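Local structure of flagellar hook-associated protein (Burkholderia pseudomallei, 4UT1) at residues 317-322 against 333-338. The protein probably serves as a structural component of the bacterial flagellum, at the junction that joins the hook to the filament. Numbering follows the deposited sequence.
Sequences QVNAQN and GGSLFA
Asn319 has its CG anti to the carbonyl carbon (chi1 -72°), which carries its amide across to the backbone of Leu336 and Phe337. Asn322 differs: its CG is anti to the backbone N (chi1 -155°), and its amide meets Gly334. Asn319 OD1 accepts two backbone N-H groups. Leu336 N lies 2.9 Å from Asn319 OD1, tilted from the carbonyl plane. Phe337 N lies 3.0 Å from Asn319 OD1, in that plane and on a lone pair. Asn319 ND2 donates an N-H to Phe337 O at 2.8 Å. Asn319 thus takes both the N-H and the C=O of Phe337, in part as a strand backbone would, though its ND2 sits above the carbonyl plane of Phe337. Asn322 ND2 donates to Gly334 O at 2.8 Å, nearly straight at 170°. Its side chain crosses that of Leu336 at about a right angle. Ala443 and Ala445 also bond this amide, from another part of the chain. A water links Asn319 O to Ser335 OG. Beside these bonds, Val318 CG1 touches the edge of the Phe337 ring, 3.8 Å from CD2, and also Leu336 CD1. Tyr120 of helix 113-129 packs on all three residues. The contact therefore ties the end of helix 287-322 to the returning chain through two asparagine amides. Three bonds hold the Asn319 amide, which probably fixes its rotation.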
loop_
_atom_site.group_PDB
_atom_site.type_symbol
_atom_site.label_atom_id
_atom_site.label_comp_id
_atom_site.label_asym_id
_atom_site.label_seq_id
_atom_site.Cartn_x
_atom_site.Cartn_y
_atom_site.Cartn_z
ATOM N N GLN A 317 3.058 -10.815 7.364
ATOM C CA GLN A 317 2.351 -11.876 8.088
ATOM C C GLN A 317 3.029 -13.230 7.994
ATOM O O GLN A 317 3.099 -13.967 8.979
ATOM C CB GLN A 317 0.927 -12.023 7.579
ATOM C CG GLN A 317 -0.002 -10.935 8.014
ATOM C CD GLN A 317 -1.402 -11.189 7.521
ATOM O OE1 GLN A 317 -2.139 -11.973 8.111
ATOM N NE2 GLN A 317 -1.767 -10.559 6.412
ATOM N N VAL A 318 3.492 -13.579 6.808
ATOM C CA VAL A 318 4.094 -14.880 6.597
ATOM C C VAL A 318 5.429 -14.920 7.330
ATOM O O VAL A 318 5.727 -15.873 8.053
ATOM C CB VAL A 318 4.261 -15.186 5.079
ATOM C CG1 VAL A 318 5.228 -16.337 4.849
ATOM C CG2 VAL A 318 2.899 -15.486 4.470
ATOM N N ASN A 319 6.200 -13.846 7.196
ATOM C CA ASN A 319 7.488 -13.745 7.869
ATOM C C ASN A 319 7.330 -13.850 9.382
ATOM O O ASN A 319 8.106 -14.537 10.037
ATOM C CB ASN A 319 8.200 -12.431 7.514
ATOM C CG ASN A 319 8.725 -12.427 6.092
ATOM O OD1 ASN A 319 8.806 -13.469 5.461
ATOM N ND2 ASN A 319 9.083 -11.244 5.581
ATOM N N ALA A 320 6.316 -13.182 9.922
ATOM C CA ALA A 320 6.120 -13.149 11.373
ATOM C C ALA A 320 5.728 -14.522 11.894
ATOM O O ALA A 320 6.186 -14.945 12.972
ATOM C CB ALA A 320 5.047 -12.116 11.754
ATOM N N GLN A 321 4.877 -15.212 11.139
ATOM C CA GLN A 321 4.423 -16.543 11.545
ATOM C C GLN A 321 5.525 -17.587 11.359
ATOM O O GLN A 321 5.650 -18.499 12.164
ATOM C CB GLN A 321 3.165 -16.964 10.771
ATOM C CG GLN A 321 2.432 -18.179 11.363
ATOM C CD GLN A 321 1.986 -17.954 12.813
ATOM O OE1 GLN A 321 1.353 -16.950 13.125
ATOM N NE2 GLN A 321 2.320 -18.893 13.698
ATOM N N ASN A 322 6.322 -17.471 10.304
ATOM C CA ASN A 322 7.415 -18.421 10.140
ATOM C C ASN A 322 8.439 -18.316 11.278
ATOM O O ASN A 322 8.981 -19.337 11.739
ATOM C CB ASN A 322 8.087 -18.246 8.773
ATOM C CG ASN A 322 8.759 -19.513 8.312
ATOM O OD1 ASN A 322 8.114 -20.566 8.208
ATOM N ND2 ASN A 322 10.060 -19.436 8.048
ATOM N N GLY A 333 12.472 -20.254 12.506
ATOM C CA GLY A 333 12.199 -19.915 11.123
ATOM C C GLY A 333 12.659 -18.499 10.844
ATOM O O GLY A 333 12.659 -17.653 11.738
ATOM N N GLY A 334 13.082 -18.255 9.612
ATOM C CA GLY A 334 13.443 -16.915 9.183
ATOM C C GLY A 334 12.429 -16.370 8.198
ATOM O O GLY A 334 11.348 -16.927 8.023
ATOM N N SER A 335 12.771 -15.278 7.528
ATOM C CA SER A 335 11.857 -14.725 6.537
ATOM C C SER A 335 11.692 -15.662 5.344
ATOM O O SER A 335 12.637 -16.327 4.946
ATOM C CB SER A 335 12.353 -13.356 6.073
ATOM O OG SER A 335 12.201 -12.436 7.136
ATOM N N LEU A 336 10.483 -15.709 4.793
ATOM C CA LEU A 336 10.223 -16.402 3.523
ATOM C C LEU A 336 10.075 -15.403 2.366
ATOM O O LEU A 336 10.238 -15.761 1.207
ATOM C CB LEU A 336 8.967 -17.274 3.632
ATOM C CG LEU A 336 9.068 -18.395 4.670
ATOM C CD1 LEU A 336 7.797 -19.219 4.684
ATOM C CD2 LEU A 336 10.275 -19.285 4.388
ATOM N N PHE A 337 9.772 -14.147 2.687
ATOM C CA PHE A 337 9.596 -13.111 1.669
ATOM C C PHE A 337 10.281 -11.806 2.059
ATOM O O PHE A 337 10.514 -11.544 3.231
ATOM C CB PHE A 337 8.105 -12.866 1.418
ATOM C CG PHE A 337 7.398 -14.052 0.856
ATOM C CD1 PHE A 337 7.408 -14.289 -0.500
ATOM C CD2 PHE A 337 6.770 -14.973 1.695
ATOM C CE1 PHE A 337 6.792 -15.405 -1.028
ATOM C CE2 PHE A 337 6.135 -16.085 1.167
ATOM C CZ PHE A 337 6.144 -16.296 -0.202
ATOM N N ALA A 338 10.606 -10.990 1.055
ATOM C CA ALA A 338 11.201 -9.688 1.289
ATOM C C ALA A 338 10.608 -8.646 0.338
ATOM O O ALA A 338 10.172 -8.975 -0.762
ATOM C CB ALA A 338 12.723 -9.762 1.132
HETATM O O HOH W 1 10.840 -13.415 9.934
#